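Local coordinates for DegT/DnrJ/EryC1/StrS aminotransferase (Brucella abortus 2308, PDB 4QGR), which probably transfers amino groups with pyridoxal-5'-phosphate as cofactor, at residues A[87-92]-A[341-346]; A[107-112]-A[116-121]; A[324-329]-A[348-353]. All coordinates share one frame; numbering follows the deposited sequence.

Contact 1 of 3, residues A[87-92]-A[341-346]. With PLP (pyridoxal-5'-phosphate), chain E.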
loop_
_atom_site.group_PDB
_atom_site.type_symbol
_atom_site.label_atom_id
_atom_site.label_comp_id
_atom_site.label_asym_id
_atom_site.label_seq_id
_atom_site.Cartn_x
_atom_site.Cartn_y
_atom_site.Cartn_z
ATOM N N VAL A 87 7.995 13.300 -17.008
ATOM C CA VAL A 87 7.135 13.740 -15.886
ATOM C C VAL A 87 7.384 15.208 -15.572
ATOM O O VAL A 87 8.477 15.757 -15.871
ATOM C CB VAL A 87 7.360 12.859 -14.615
ATOM C CG1 VAL A 87 7.224 11.394 -14.985
ATOM C CG2 VAL A 87 8.739 13.070 -14.003
ATOM N N PRO A 88 6.375 15.878 -14.970
ATOM C CA PRO A 88 6.695 17.205 -14.451
ATOM C C PRO A 88 7.566 17.135 -13.206
ATOM O O PRO A 88 7.610 16.120 -12.521
ATOM C CB PRO A 88 5.317 17.785 -14.089
ATOM C CG PRO A 88 4.308 16.793 -14.535
ATOM C CD PRO A 88 4.994 15.481 -14.645
ATOM N N SER A 89 8.328 18.203 -12.979
ATOM C CA SER A 89 9.009 18.419 -11.705
ATOM C C SER A 89 8.083 19.149 -10.712
ATOM O O SER A 89 8.216 18.969 -9.492
ATOM C CB SER A 89 10.275 19.238 -11.968
ATOM O OG SER A 89 10.886 19.648 -10.762
ATOM N N PHE A 90 7.179 19.997 -11.212
ATOM C CA PHE A 90 6.230 20.696 -10.356
ATOM C C PHE A 90 5.008 19.823 -10.100
ATOM O O PHE A 90 4.002 19.956 -10.783
ATOM C CB PHE A 90 5.836 22.038 -10.996
ATOM C CG PHE A 90 5.311 23.035 -10.020
ATOM C CD1 PHE A 90 6.171 23.653 -9.146
ATOM C CD2 PHE A 90 3.940 23.333 -9.967
ATOM C CE1 PHE A 90 5.715 24.561 -8.220
ATOM C CE2 PHE A 90 3.457 24.243 -9.045
ATOM C CZ PHE A 90 4.344 24.853 -8.166
ATOM N N THR A 91 5.152 18.878 -9.170
ATOM C CA THR A 91 4.125 17.928 -8.816
ATOM C C THR A 91 4.543 17.248 -7.501
ATOM O O THR A 91 5.669 17.460 -6.995
ATOM C CB THR A 91 3.927 16.879 -9.938
ATOM O OG1 THR A 91 2.842 16.021 -9.617
ATOM C CG2 THR A 91 5.223 16.055 -10.199
ATOM N N PHE A 92 3.647 16.420 -6.967
ATOM C CA PHE A 92 3.942 15.591 -5.807
ATOM C C PHE A 92 4.962 14.520 -6.137
ATOM O O PHE A 92 4.997 14.008 -7.264
ATOM C CB PHE A 92 2.651 14.934 -5.326
ATOM C CG PHE A 92 2.797 14.162 -4.049
ATOM C CD1 PHE A 92 2.963 14.825 -2.831
ATOM C CD2 PHE A 92 2.726 12.796 -4.055
ATOM C CE1 PHE A 92 3.113 14.100 -1.649
ATOM C CE2 PHE A 92 2.864 12.063 -2.888
ATOM C CZ PHE A 92 3.028 12.718 -1.678
ATOM N N GLY A 341 16.786 23.192 -21.985
ATOM C CA GLY A 341 16.382 24.514 -21.610
ATOM C C GLY A 341 16.175 24.693 -20.119
ATOM O O GLY A 341 16.061 25.818 -19.655
ATOM N N GLY A 342 16.121 23.592 -19.375
ATOM C CA GLY A 342 15.974 23.658 -17.935
ATOM C C GLY A 342 14.523 23.899 -17.548
ATOM O O GLY A 342 13.650 23.847 -18.390
ATOM N N LEU A 343 14.298 24.214 -16.280
ATOM C CA LEU A 343 12.936 24.290 -15.721
ATOM C C LEU A 343 12.717 25.612 -14.993
ATOM O O LEU A 343 12.477 25.623 -13.785
ATOM C CB LEU A 343 12.745 23.099 -14.775
ATOM C CG LEU A 343 13.198 21.753 -15.346
ATOM C CD1 LEU A 343 13.278 20.660 -14.271
ATOM C CD2 LEU A 343 12.225 21.413 -16.430
ATOM N N PRO A 344 12.769 26.747 -15.733
ATOM C CA PRO A 344 12.704 28.039 -15.039
ATOM C C PRO A 344 11.373 28.294 -14.346
ATOM O O PRO A 344 11.361 28.928 -13.270
ATOM C CB PRO A 344 12.968 29.081 -16.157
ATOM C CG PRO A 344 12.622 28.379 -17.411
ATOM C CD PRO A 344 13.031 26.927 -17.171
ATOM N N VAL A 345 10.277 27.815 -14.932
ATOM C CA VAL A 345 8.944 28.052 -14.336
ATOM C C VAL A 345 8.861 27.267 -13.029
ATOM O O VAL A 345 8.521 27.809 -11.967
ATOM C CB VAL A 345 7.792 27.687 -15.296
ATOM C CG1 VAL A 345 6.448 27.898 -14.645
ATOM C CG2 VAL A 345 7.868 28.492 -16.592
ATOM N N SER A 346 9.177 25.979 -13.088
ATOM C CA SER A 346 9.180 25.153 -11.887
ATOM C C SER A 346 10.088 25.740 -10.785
ATOM O O SER A 346 9.779 25.643 -9.580
ATOM C CB SER A 346 9.654 23.752 -12.240
ATOM O OG SER A 346 8.720 23.096 -13.113
HETATM N N1 PLP E . 0.078 12.233 -7.662
HETATM C C2 PLP E . -0.254 13.482 -7.287
HETATM C C2A PLP E . -0.321 14.618 -8.279
HETATM C C3 PLP E . -0.650 13.708 -5.869
HETATM O O3 PLP E . -1.031 14.926 -5.504
HETATM C C4 PLP E . -0.514 12.578 -4.912
HETATM C C4A PLP E . -0.907 12.551 -3.485
HETATM O O4A PLP E . -1.899 13.116 -3.072
HETATM C C5 PLP E . -0.122 11.275 -5.465
HETATM C C6 PLP E . 0.155 11.180 -6.831
HETATM C C5A PLP E . 0.014 10.065 -4.567
HETATM O O4P PLP E . -1.248 9.640 -4.033
HETATM P P PLP E . -1.327 8.951 -2.582
HETATM O O1P PLP E . -2.707 8.307 -2.474
HETATM O O2P PLP E . -0.163 8.003 -2.450
HETATM O O3P PLP E . -1.216 10.176 -1.658
HETATM O O HOH W 1 7.662 20.719 -13.952
#

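Contact 2 of 3, residues A[107-112]-A[116-121]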
loop_
_atom_site.group_PDB
_atom_site.type_symbol
_atom_site.label_atom_id
_atom_site.label_comp_id
_atom_site.label_asym_id
_atom_site.label_seq_id
_atom_site.Cartn_x
_atom_site.Cartn_y
_atom_site.Cartn_z
ATOM N N VAL A 107 12.500 11.769 -16.586
ATOM C CA VAL A 107 13.090 12.911 -17.280
ATOM C C VAL A 107 12.144 14.066 -17.026
ATOM O O VAL A 107 10.948 13.984 -17.366
ATOM C CB VAL A 107 13.257 12.672 -18.804
ATOM C CG1 VAL A 107 13.846 13.916 -19.442
ATOM C CG2 VAL A 107 14.056 11.409 -19.076
ATOM N N PHE A 108 12.640 15.128 -16.394
ATOM C CA PHE A 108 11.793 16.237 -15.952
ATOM C C PHE A 108 11.481 17.324 -16.972
ATOM O O PHE A 108 12.352 17.798 -17.658
ATOM C CB PHE A 108 12.390 16.906 -14.709
ATOM C CG PHE A 108 12.374 16.039 -13.476
ATOM C CD1 PHE A 108 11.187 15.722 -12.843
ATOM C CD2 PHE A 108 13.570 15.640 -12.894
ATOM C CE1 PHE A 108 11.170 14.940 -11.704
ATOM C CE2 PHE A 108 13.565 14.891 -11.732
ATOM C CZ PHE A 108 12.348 14.544 -11.135
ATOM N N VAL A 109 10.201 17.666 -17.103
ATOM C CA VAL A 109 9.729 18.638 -18.059
ATOM C C VAL A 109 9.134 19.801 -17.284
ATOM O O VAL A 109 8.520 19.601 -16.243
ATOM C CB VAL A 109 8.677 17.997 -18.987
ATOM C CG1 VAL A 109 8.239 19.017 -20.059
ATOM C CG2 VAL A 109 9.259 16.745 -19.591
ATOM N N ASP A 110 9.274 21.018 -17.770
ATOM C CA ASP A 110 8.752 22.182 -17.062
ATOM C C ASP A 110 7.240 22.220 -17.226
ATOM O O ASP A 110 6.647 21.455 -18.020
ATOM C CB ASP A 110 9.330 23.486 -17.627
ATOM C CG ASP A 110 9.483 24.584 -16.584
ATOM O OD1 ASP A 110 9.070 24.415 -15.424
ATOM O OD2 ASP A 110 10.089 25.620 -16.960
ATOM N N VAL A 111 6.622 23.134 -16.476
ATOM C CA VAL A 111 5.206 23.383 -16.595
ATOM C C VAL A 111 4.950 24.754 -17.177
ATOM O O VAL A 111 5.786 25.674 -17.132
ATOM C CB VAL A 111 4.460 23.226 -15.242
ATOM C CG1 VAL A 111 4.593 21.811 -14.759
ATOM C CG2 VAL A 111 5.070 24.146 -14.165
ATOM N N ASP A 112 3.768 24.873 -17.750
ATOM C CA ASP A 112 3.242 26.124 -18.261
ATOM C C ASP A 112 3.047 27.104 -17.097
ATOM O O ASP A 112 2.595 26.694 -16.032
ATOM C CB ASP A 112 1.883 25.857 -18.913
ATOM C CG ASP A 112 1.266 27.092 -19.495
ATOM O OD1 ASP A 112 1.654 27.404 -20.658
ATOM O OD2 ASP A 112 0.405 27.759 -18.858
ATOM N N TYR A 116 0.123 25.505 -14.839
ATOM C CA TYR A 116 0.978 24.702 -13.965
ATOM C C TYR A 116 1.060 23.240 -14.380
ATOM O O TYR A 116 1.496 22.374 -13.595
ATOM C CB TYR A 116 0.528 24.808 -12.492
ATOM C CG TYR A 116 0.303 26.214 -12.022
ATOM C CD1 TYR A 116 1.233 27.214 -12.282
ATOM C CD2 TYR A 116 -0.861 26.571 -11.319
ATOM C CE1 TYR A 116 1.042 28.509 -11.833
ATOM C CE2 TYR A 116 -1.044 27.864 -10.864
ATOM C CZ TYR A 116 -0.082 28.831 -11.127
ATOM O OH TYR A 116 -0.255 30.141 -10.716
ATOM N N ASN A 117 0.671 22.971 -15.627
ATOM C CA ASN A 117 0.692 21.632 -16.185
ATOM C C ASN A 117 1.786 21.467 -17.273
ATOM O O ASN A 117 2.259 22.450 -17.841
ATOM C CB ASN A 117 -0.708 21.272 -16.720
ATOM C CG ASN A 117 -1.684 20.948 -15.606
ATOM O OD1 ASN A 117 -1.271 20.474 -14.544
ATOM N ND2 ASN A 117 -2.973 21.097 -15.863
ATOM N N MET A 118 2.160 20.227 -17.531
ATOM C CA MET A 118 3.316 19.882 -18.409
ATOM C C MET A 118 3.333 20.692 -19.705
ATOM O O MET A 118 2.368 20.705 -20.461
ATOM C CB MET A 118 3.265 18.387 -18.752
ATOM C CG MET A 118 4.449 17.899 -19.612
ATOM S SD MET A 118 4.501 16.129 -19.883
ATOM C CE MET A 118 4.924 15.478 -18.264
ATOM N N ASN A 119 4.484 21.299 -19.984
ATOM C CA ASN A 119 4.732 22.094 -21.171
ATOM C C ASN A 119 4.924 21.128 -22.359
ATOM O O ASN A 119 5.834 20.279 -22.374
ATOM C CB ASN A 119 6.008 22.953 -20.957
ATOM C CG ASN A 119 6.427 23.746 -22.187
ATOM O OD1 ASN A 119 6.398 23.252 -23.296
ATOM N ND2 ASN A 119 6.918 24.949 -21.969
ATOM N N VAL A 120 4.050 21.242 -23.332
ATOM C CA VAL A 120 4.019 20.276 -24.416
ATOM C C VAL A 120 5.211 20.398 -25.365
ATOM O O VAL A 120 5.755 19.376 -25.841
ATOM C CB VAL A 120 2.699 20.431 -25.160
ATOM C CG1 VAL A 120 2.748 19.713 -26.503
ATOM C CG2 VAL A 120 1.595 19.944 -24.220
ATOM N N GLU A 121 5.592 21.632 -25.694
ATOM C CA GLU A 121 6.704 21.831 -26.616
ATOM C C GLU A 121 7.977 21.273 -26.025
ATOM O O GLU A 121 8.805 20.656 -26.737
ATOM C CB GLU A 121 6.924 23.306 -26.936
ATOM C CG GLU A 121 5.891 23.904 -27.879
ATOM C CD GLU A 121 4.589 24.325 -27.218
ATOM O OE1 GLU A 121 4.467 24.324 -25.958
ATOM O OE2 GLU A 121 3.657 24.654 -28.003
HETATM O O HOH W 2 7.136 26.380 -19.449
#

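Contact 3 of 3, residues A[324-329]-A[348-353]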
loop_
_atom_site.group_PDB
_atom_site.type_symbol
_atom_site.label_atom_id
_atom_site.label_comp_id
_atom_site.label_asym_id
_atom_site.label_seq_id
_atom_site.Cartn_x
_atom_site.Cartn_y
_atom_site.Cartn_z
ATOM N N VAL A 324 6.967 23.805 -2.414
ATOM C CA VAL A 324 8.097 24.543 -1.930
ATOM C C VAL A 324 9.375 24.228 -2.703
ATOM O O VAL A 324 10.185 25.133 -2.914
ATOM C CB VAL A 324 8.286 24.289 -0.411
ATOM C CG1 VAL A 324 9.579 24.860 0.091
ATOM C CG2 VAL A 324 7.119 24.935 0.341
ATOM N N LYS A 325 9.546 22.965 -3.068
ATOM C CA LYS A 325 10.750 22.487 -3.747
ATOM C C LYS A 325 10.295 21.585 -4.881
ATOM O O LYS A 325 9.735 20.532 -4.621
ATOM C CB LYS A 325 11.656 21.714 -2.764
ATOM C CG LYS A 325 13.077 22.175 -2.793
ATOM C CD LYS A 325 13.953 21.495 -1.760
ATOM C CE LYS A 325 15.301 21.150 -2.383
ATOM N NZ LYS A 325 16.403 21.493 -1.449
ATOM N N PRO A 326 10.483 22.021 -6.140
ATOM C CA PRO A 326 10.160 21.089 -7.255
ATOM C C PRO A 326 11.043 19.857 -7.210
ATOM O O PRO A 326 12.132 19.886 -6.671
ATOM C CB PRO A 326 10.402 21.934 -8.499
ATOM C CG PRO A 326 11.457 22.901 -8.087
ATOM C CD PRO A 326 11.149 23.239 -6.623
ATOM N N LEU A 327 10.558 18.765 -7.760
ATOM C CA LEU A 327 11.216 17.506 -7.648
ATOM C C LEU A 327 12.647 17.512 -8.130
ATOM O O LEU A 327 13.496 16.873 -7.507
ATOM C CB LEU A 327 10.405 16.414 -8.381
ATOM C CG LEU A 327 9.004 16.196 -7.801
ATOM C CD1 LEU A 327 8.398 14.927 -8.427
ATOM C CD2 LEU A 327 8.951 16.063 -6.270
ATOM N N HIS A 328 12.923 18.212 -9.222
ATOM C CA HIS A 328 14.246 18.134 -9.808
ATOM C C HIS A 328 15.304 18.757 -8.904
ATOM O O HIS A 328 16.498 18.558 -9.142
ATOM C CB HIS A 328 14.311 18.761 -11.194
ATOM C CG HIS A 328 14.304 20.254 -11.200
ATOM N ND1 HIS A 328 13.179 20.996 -10.910
ATOM C CD2 HIS A 328 15.283 21.147 -11.464
ATOM C CE1 HIS A 328 13.456 22.278 -11.023
ATOM N NE2 HIS A 328 14.725 22.398 -11.361
ATOM N N LEU A 329 14.877 19.523 -7.916
ATOM C CA LEU A 329 15.821 20.108 -6.970
ATOM C C LEU A 329 15.927 19.317 -5.684
ATOM O O LEU A 329 16.761 19.648 -4.834
ATOM C CB LEU A 329 15.471 21.559 -6.675
ATOM C CG LEU A 329 15.536 22.486 -7.876
ATOM C CD1 LEU A 329 15.022 23.834 -7.399
ATOM C CD2 LEU A 329 16.888 22.587 -8.558
ATOM N N SER A 348 10.948 29.023 -10.288
ATOM C CA SER A 348 10.509 30.325 -9.796
ATOM C C SER A 348 9.123 30.337 -9.126
ATOM O O SER A 348 8.866 31.169 -8.247
ATOM C CB SER A 348 10.535 31.353 -10.911
ATOM O OG SER A 348 9.677 30.961 -11.939
ATOM N N LEU A 349 8.230 29.426 -9.512
ATOM C CA LEU A 349 6.913 29.386 -8.865
ATOM C C LEU A 349 6.901 29.304 -7.352
ATOM O O LEU A 349 6.017 29.928 -6.743
ATOM C CB LEU A 349 6.059 28.229 -9.410
ATOM C CG LEU A 349 5.387 28.520 -10.718
ATOM C CD1 LEU A 349 4.732 27.255 -11.242
ATOM C CD2 LEU A 349 4.338 29.638 -10.537
ATOM N N PRO A 350 7.781 28.480 -6.740
ATOM C CA PRO A 350 7.827 28.410 -5.288
ATOM C C PRO A 350 8.027 29.740 -4.579
ATOM O O PRO A 350 7.687 29.837 -3.395
ATOM C CB PRO A 350 9.011 27.465 -5.001
ATOM C CG PRO A 350 9.114 26.613 -6.214
ATOM C CD PRO A 350 8.754 27.560 -7.339
ATOM N N SER A 351 8.534 30.769 -5.259
ATOM C CA SER A 351 8.734 32.051 -4.603
ATOM C C SER A 351 7.497 32.922 -4.628
ATOM O O SER A 351 7.476 33.945 -3.954
ATOM C CB SER A 351 9.914 32.821 -5.219
ATOM O OG SER A 351 9.631 33.210 -6.563
ATOM N N ARG A 352 6.481 32.540 -5.408
ATOM C CA ARG A 352 5.315 33.394 -5.569
ATOM C C ARG A 352 3.944 32.716 -5.471
ATOM O O ARG A 352 2.953 33.412 -5.342
ATOM C CB ARG A 352 5.423 34.190 -6.873
ATOM C CG ARG A 352 5.468 33.353 -8.133
ATOM C CD ARG A 352 5.752 34.191 -9.420
ATOM N NE ARG A 352 5.524 33.351 -10.621
ATOM C CZ ARG A 352 6.472 32.754 -11.371
ATOM N NH1 ARG A 352 7.756 32.926 -11.115
ATOM N NH2 ARG A 352 6.138 32.013 -12.433
ATOM N N ILE A 353 3.883 31.390 -5.518
ATOM C CA ILE A 353 2.588 30.675 -5.485
ATOM C C ILE A 353 2.049 30.517 -4.063
ATOM O O ILE A 353 2.815 30.431 -3.091
ATOM C CB ILE A 353 2.720 29.313 -6.185
ATOM C CG1 ILE A 353 1.358 28.815 -6.688
ATOM C CG2 ILE A 353 3.479 28.309 -5.318
ATOM C CD1 ILE A 353 1.473 27.662 -7.663
#

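Contact 1 of 3, residues A[87-92]-A[341-346]
Ser-89 and Phe-90 meet Leu-343 and Ser-346 across a small interface. The apolar contact is Ser-89 CB to Leu-343 CD1, at 4.0 Å. The CB of Phe-90 packs against the Ser-346 hydroxyl, 3.7 Å from OG. No direct hydrogen bond joins 87-92 to 341-346.

The polar link runs through one water. The water oxygen accepts from Phe-90 N at 2.9 Å and donates to Ser-346 OG at 2.7 Å. The Ser-346 chi1 of -66° puts OG within bonding distance of both this water and Asp-110 OD1, to which it is also hydrogen-bonded. The OG of Ser-89 turns to His-328 instead. Ser-346 O is buried here and has no partner in the model.

Aromatic contacts extend from Phe-90 and Phe-92. The Phe-90 ring packs edge-to-face with Tyr-323. Phe-92 reaches the cofactor: its CD2 is 3.4 Å from PLP C4, and PLP C4A lies over one face of the ring near the rim. His-227 of the second subunit meets the Phe-92 ring edge-to-face.

Phe-90 is the centre of an inverse gamma turn. The loop after strand 83-88 carries Thr-91 and Phe-92 to the pyridoxal phosphate pocket. An aromatic side chain against the cofactor ring is common in fold type I PLP enzymes.

Contact 2 of 3, residues A[107-112]-A[116-121]
Asn-117 O is gripped by two groups of the facing segment. Asp-112 N donates to Asn-117 O at 2.9 Å, in a nearly straight bond of 174°. Val-111 CA adds a CA-H...O contact to Asn-117 O at 3.3 Å. A second backbone bond runs the other way, from Asn-119 N to Asp-110 O at 2.9 Å, with an N-H...O angle of 167°. Its donor is tilted out of the carbonyl plane. These two bonds flank Val-111 and Met-118, whose backbones form a single beta bridge. Tyr-116 N closes the turn onto Asp-112 O at 3.0 Å, in a more bent bond.

The side chains fill in around this single bridge. The Val-111 chi1 of -62° turns CG1 against the Tyr-116 carbonyl, 3.4 Å from Tyr-116 O. Val-109 CG1 lies 3.6 Å from Asn-119 O and also touches Met-118 CG, the two side chains crossing at a slant. The CB of Asn-119 rests against Asp-110 O. Asn-119 ND2 donates to a water at 2.9 Å, and that water donates to Val-111 O, adding a water-mediated link to the three direct bonds.

Several polar ends are held by other residues. Asp-110 uses both carboxylate oxygens on helix 344-348, OD1 to Ser-346 OG and OD2 to Val-345 N. Asp-112 OD2 accepts from the backbone of Asp-114 and Ser-115, which fixes the connecting turn, and Asn-119, the N-cap of helix 120-133, accepts at OD1 from Gln-122 N. Tyr-116 OH bonds Glu-301, and Asn-117 OD1 bonds Leu-146 N.

The whole is a tight strand-turn-helix connection, part of the beta-alpha-beta crossover from strand 105-109 to the parallel strand 137-141 of the large sheet.

Contact 3 of 3, residues A[324-329]-A[348-353]
Two proline-containing loops meet here, one before strand 337-338 and one joining helix 344-348 to strand 353-356. On the 348-353 side, Pro-350 alone makes the contact. Its CB lies 3.3 Å from Val-324 O, and its CG lies 4.0 Å from Pro-326 CD. The two proline rings cross at about a right angle. No hydrogen bond joins the segments, so the contact is van der Waals packing over a small area.

Each loop is shaped by its own bonds. In 348-353, Ser-348 O takes two donors from Ser-351, its backbone N at 3.0 Å and its OG at 2.8 Å. The Ser-351 chi1 of 67° brings OG back to Ser-348 O, in the carbonyl plane. This double grip holds the turn that carries Pro-350. Leu-349 O likewise accepts from the backbone N of both Arg-352 and Ile-353. Leu-349 CA lies over one face of the Arg-352 guanidinium, which gives a weak bond from NH1 to Ser-348 OG and pairs through NE with Glu-301. In 324-329, Leu-329 N bonds Pro-326 O at 3.0 Å and closes a short 3-10 turn.

Val-324 and Lys-325 also pack on Tyr-234 of the second subunit, and Pro-326 touches Ser-89, just past strand 83-88. Leu-327 and His-328 lie against Phe-108 of strand 105-109, while His-328 NE2 bonds Glu-347 in helix 344-348.

Overall arrangement
The three contacts lie on the same side of the chain's centre. Contact 1 is about 6 Å from contact 2 and 8 Å from contact 3, centre to centre; contacts 2 and 3 are about 14 Å apart. Contacts 1 and 2 share the large mixed sheet, through neighbouring strands 83-88 and 105-109. Along the chain, contact 2 is nested inside the loop closed by contact 1 and ends before contact 3 begins. Contacts 1 and 3 alternate their segments. Region 324-353, which adds strand 337-338 to the sheet, packs beside the ends of strands 83-88 and 105-109. Contact 1 alone reaches the cofactor, so it links this packing to the pyridoxal phosphate pocket.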